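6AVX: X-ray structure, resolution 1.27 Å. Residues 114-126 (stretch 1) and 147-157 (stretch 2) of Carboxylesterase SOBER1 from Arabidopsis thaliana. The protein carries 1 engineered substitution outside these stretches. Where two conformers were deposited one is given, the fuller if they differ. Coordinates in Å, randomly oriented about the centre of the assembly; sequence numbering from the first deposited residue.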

# COMPACT_ATOMS: atom_id res chain seq x y z
N THR A 114 -1.66 -0.44 2.44
CA THR A 114 -0.58 0.53 2.57
C THR A 114 -1.14 1.92 2.80
O THR A 114 -0.71 2.64 3.71
N LEU A 115 -2.07 2.32 1.94
CA LEU A 115 -2.63 3.66 2.05
C LEU A 115 -3.28 3.87 3.41
O LEU A 115 -3.03 4.87 4.09
N ALA A 116 -4.16 2.95 3.80
CA ALA A 116 -4.85 3.08 5.07
C ALA A 116 -3.88 3.13 6.23
O ALA A 116 -4.05 3.91 7.18
N SER A 117 -2.84 2.29 6.17
CA SER A 117 -1.90 2.19 7.28
C SER A 117 -1.09 3.47 7.42
O SER A 117 -0.84 3.93 8.54
N VAL A 118 -0.62 4.02 6.31
CA VAL A 118 0.17 5.24 6.36
C VAL A 118 -0.68 6.40 6.85
O VAL A 118 -0.24 7.19 7.71
N LEU A 119 -1.89 6.53 6.33
CA LEU A 119 -2.70 7.71 6.63
C LEU A 119 -3.19 7.73 8.07
O LEU A 119 -3.56 8.80 8.57
N LEU A 120 -3.25 6.58 8.72
CA LEU A 120 -3.69 6.51 10.10
C LEU A 120 -2.54 6.41 11.09
O LEU A 120 -2.78 6.36 12.30
N TYR A 121 -1.29 6.36 10.63
CA TYR A 121 -0.18 6.21 11.56
C TYR A 121 0.11 7.54 12.26
O TYR A 121 0.04 8.60 11.63
N PRO A 122 0.43 7.53 13.57
CA PRO A 122 0.59 8.81 14.28
C PRO A 122 1.80 9.62 13.89
O PRO A 122 1.87 10.80 14.27
N LYS A 123 2.77 9.04 13.19
CA LYS A 123 4.02 9.70 12.83
C LYS A 123 4.21 9.75 11.32
O LYS A 123 3.68 8.91 10.59
N THR A 124 4.96 10.74 10.87
CA THR A 124 5.38 10.82 9.47
C THR A 124 6.34 9.68 9.18
O THR A 124 7.30 9.46 9.91
N LEU A 125 6.09 8.98 8.09
CA LEU A 125 6.95 7.90 7.64
C LEU A 125 7.71 8.35 6.40
O LEU A 125 7.50 9.44 5.87
N GLY A 126 8.61 7.48 5.94
CA GLY A 126 9.36 7.76 4.74
C GLY A 126 8.46 7.85 3.52
O GLY A 126 8.61 8.73 2.67
N GLU A 147 -2.04 14.30 12.42
CA GLU A 147 -1.41 15.46 11.81
C GLU A 147 -0.14 15.08 11.06
O GLU A 147 0.07 15.51 9.92
N GLU A 148 0.72 14.28 11.69
CA GLU A 148 1.98 13.97 11.04
C GLU A 148 1.82 12.99 9.88
O GLU A 148 2.66 12.97 8.97
N ALA A 149 0.76 12.18 9.88
CA ALA A 149 0.55 11.22 8.80
C ALA A 149 0.35 11.94 7.49
O ALA A 149 0.71 11.42 6.42
N LYS A 150 -0.22 13.14 7.53
CA LYS A 150 -0.51 13.85 6.30
C LYS A 150 0.75 14.32 5.60
O LYS A 150 0.67 14.70 4.43
N LYS A 151 1.90 14.29 6.27
CA LYS A 151 3.17 14.67 5.67
C LYS A 151 3.87 13.50 5.03
O LYS A 151 4.92 13.70 4.40
N THR A 152 3.36 12.28 5.17
CA THR A 152 4.02 11.14 4.55
C THR A 152 3.74 11.16 3.06
O THR A 152 2.57 11.18 2.67
N PRO A 153 4.75 11.17 2.20
CA PRO A 153 4.47 11.19 0.76
C PRO A 153 3.95 9.85 0.27
O PRO A 153 4.35 8.79 0.75
N ILE A 154 3.04 9.92 -0.70
CA ILE A 154 2.48 8.74 -1.35
C ILE A 154 2.94 8.73 -2.80
O ILE A 154 2.86 9.75 -3.49
N LEU A 155 3.41 7.58 -3.26
CA LEU A 155 3.63 7.33 -4.67
C LEU A 155 2.64 6.26 -5.11
O LEU A 155 2.70 5.13 -4.61
N TRP A 156 1.74 6.60 -6.01
CA TRP A 156 0.72 5.68 -6.50
C TRP A 156 1.05 5.31 -7.93
O TRP A 156 1.14 6.20 -8.78
N SER A 157 1.23 4.03 -8.20
CA SER A 157 1.55 3.49 -9.52
C SER A 157 0.35 2.68 -9.98
O SER A 157 -0.16 1.86 -9.21

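Side-chain packing between residues 114-126 and 147-157 of SOBER1, which together bury 660 Å². Helix 114-120 runs nearly antiparallel to strand 154-157 (169°), their axes 10.7 Å apart at closest approach, and apolar side chains fill the gap. Leu115 points toward the strand with chi1 t and chi2 p: Leu115 CD1 lies 4.3 Å from Ile154 CD1 and 4.1 Å from Trp156 CZ3, while Leu115 CD2 is 4.0 Å from Trp156 CZ3, at the edge of the indole and near its plane; of the two methyls only CD1 reaches Ile154. Ile154 leaves its backbone sideways, but chi1 m and chi2 m bring CD1 back to the helix, where it also meets Val118 CG1 at 4.0 Å. Trp156 (chi1 t, chi2 -63°) likewise starts sideways and swings its six-membered ring nearer. Val118, one turn after Leu115, also points toward stretch 2; in its t rotamer CG1 packs 3.4 Å from Thr152 CG2. Leu119 starts away, yet its m,t conformation returns the end of the side chain toward the contact.

Three backbone carbonyls lie against the methyl of Ala149: CB sits 3.5 Å from Val118 O, 3.3 Å from Leu119 O and 3.2 Å from Tyr121 O. Leu119 O is buried here without a hydrogen-bonding partner. Tyr121 (chi1 t) leads its ring away, and its hydroxyl is bonded elsewhere in the structure.

Two threonines, both m, pin the loops together. Thr124 points sideways, and its OG1 donates to Glu148 O at 2.7 Å; that carbonyl also accepts from Lys151 N (3.1 Å) in the 3-10 segment. Thr152 points toward stretch 1 and presents OG1 to Leu125 N at 2.9 Å, with a nearly straight N-H...O angle of 173°. Thr152 OG1 also donates to the oxygen of water 1 at 2.7 Å, so the hydroxyl both accepts and donates. The oxygen of water 1 in turn donates hydrogen bonds to Val118 O (2.8 Å) and Lys123 O (2.9 Å), tying the helix and the following loop to Thr152. While OG1 serves these polar partners, Thr152 CG2 faces Val118 and lies 4.0 Å from Leu125 CB.

At the exposed margin, Glu148 points toward stretch 1, its CB 3.6 Å from Pro122 O. Chi1 m and chi2 m fold its carboxylate back to Lys151, whose extended m,t,t,t chain brings NZ to 2.9 Å from Glu148 OE2 in a salt bridge. At the other end of the loop, Pro153 CG rests 3.4 Å from Gly126 O.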

# COMPACT_ATOMS: atom_id res chain seq x y z
CB THR A 114 0.32 0.51 1.32
OG1 THR A 114 1.08 -0.70 1.30
CG2 THR A 114 1.28 1.68 1.27
CB LEU A 115 -3.64 3.88 0.94
CG LEU A 115 -4.11 5.33 0.86
CD1 LEU A 115 -3.07 6.20 0.19
CD2 LEU A 115 -5.44 5.43 0.13
CB ALA A 116 -5.82 1.92 5.24
CB SER A 117 -0.98 0.99 7.09
OG SER A 117 -1.69 -0.24 7.11
CB VAL A 118 0.79 5.52 4.99
CG1 VAL A 118 1.35 6.93 4.92
CG2 VAL A 118 1.85 4.46 4.65
CB LEU A 119 -3.89 7.81 5.68
CG LEU A 119 -3.59 7.98 4.19
CD1 LEU A 119 -4.86 7.88 3.35
CD2 LEU A 119 -2.89 9.30 3.95
CB LEU A 120 -4.65 5.33 10.29
CG LEU A 120 -6.02 5.58 9.65
CD1 LEU A 120 -6.79 4.28 9.48
CD2 LEU A 120 -6.86 6.57 10.50
CB TYR A 121 1.09 5.72 10.82
CG TYR A 121 2.05 5.11 11.81
CD1 TYR A 121 3.25 5.72 12.14
CD2 TYR A 121 1.72 3.94 12.47
CE1 TYR A 121 4.08 5.19 13.10
CE2 TYR A 121 2.55 3.40 13.44
CZ TYR A 121 3.74 4.04 13.74
OH TYR A 121 4.58 3.52 14.72
CB PRO A 122 0.66 8.39 15.75
CG PRO A 122 -0.03 7.08 15.82
CD PRO A 122 0.28 6.40 14.50
CB LYS A 123 5.19 8.96 13.47
CG LYS A 123 5.07 8.98 15.00
CD LYS A 123 6.16 8.21 15.68
CE LYS A 123 5.95 8.22 17.20
NZ LYS A 123 6.90 7.32 17.87
CB THR A 124 6.09 12.14 9.18
OG1 THR A 124 5.28 13.23 9.66
CG2 THR A 124 6.35 12.30 7.69
CB LEU A 125 6.13 6.63 7.40
CG LEU A 125 5.33 6.15 8.61
CD1 LEU A 125 4.43 4.99 8.21
CD2 LEU A 125 6.23 5.79 9.76
CB GLU A 147 -1.09 16.49 12.90
CG GLU A 147 -0.39 17.71 12.36
CD GLU A 147 -0.07 18.75 13.43
OE1 GLU A 147 -0.47 18.58 14.59
OE2 GLU A 147 0.60 19.75 13.09
CB GLU A 148 2.99 13.47 12.06
CG GLU A 148 3.36 14.51 13.11
CD GLU A 148 4.29 15.55 12.56
OE1 GLU A 148 5.48 15.24 12.38
OE2 GLU A 148 3.82 16.68 12.28
CB ALA A 149 -0.67 10.36 9.09
CB LYS A 150 -1.45 15.01 6.60
CG LYS A 150 -2.82 14.56 7.09
CD LYS A 150 -3.72 15.73 7.35
CE LYS A 150 -5.07 15.25 7.75
NZ LYS A 150 -5.96 16.42 7.87
CB LYS A 151 4.06 15.31 6.73
CG LYS A 151 3.42 16.55 7.37
CD LYS A 151 4.30 17.15 8.45
CE LYS A 151 3.56 18.26 9.19
NZ LYS A 151 4.34 18.76 10.36
CB THR A 152 3.52 9.83 5.14
OG1 THR A 152 3.80 9.84 6.55
CG2 THR A 152 4.25 8.64 4.49
CB PRO A 153 5.82 11.53 0.13
CG PRO A 153 6.82 11.10 1.11
CD PRO A 153 6.19 11.23 2.49
CB ILE A 154 0.95 8.74 -1.29
CG1 ILE A 154 0.44 8.85 0.15
CG2 ILE A 154 0.39 7.50 -1.96
CD1 ILE A 154 0.81 7.70 1.07
CB LEU A 155 5.06 6.86 -4.94
CG LEU A 155 5.32 6.38 -6.37
CD1 LEU A 155 5.13 7.50 -7.38
CD2 LEU A 155 6.71 5.81 -6.48
CB TRP A 156 -0.63 6.37 -6.45
CG TRP A 156 -1.79 5.45 -6.63
CD1 TRP A 156 -2.10 4.69 -7.72
CD2 TRP A 156 -2.80 5.17 -5.66
NE1 TRP A 156 -3.24 3.96 -7.48
CE2 TRP A 156 -3.69 4.24 -6.22
CE3 TRP A 156 -3.03 5.63 -4.36
CZ2 TRP A 156 -4.80 3.77 -5.53
CZ3 TRP A 156 -4.12 5.16 -3.67
CH2 TRP A 156 -5.00 4.24 -4.26
CB SER A 157 2.77 2.58 -9.42
OG SER A 157 3.92 3.29 -8.99
O HOH W 1 2.37 8.22 8.14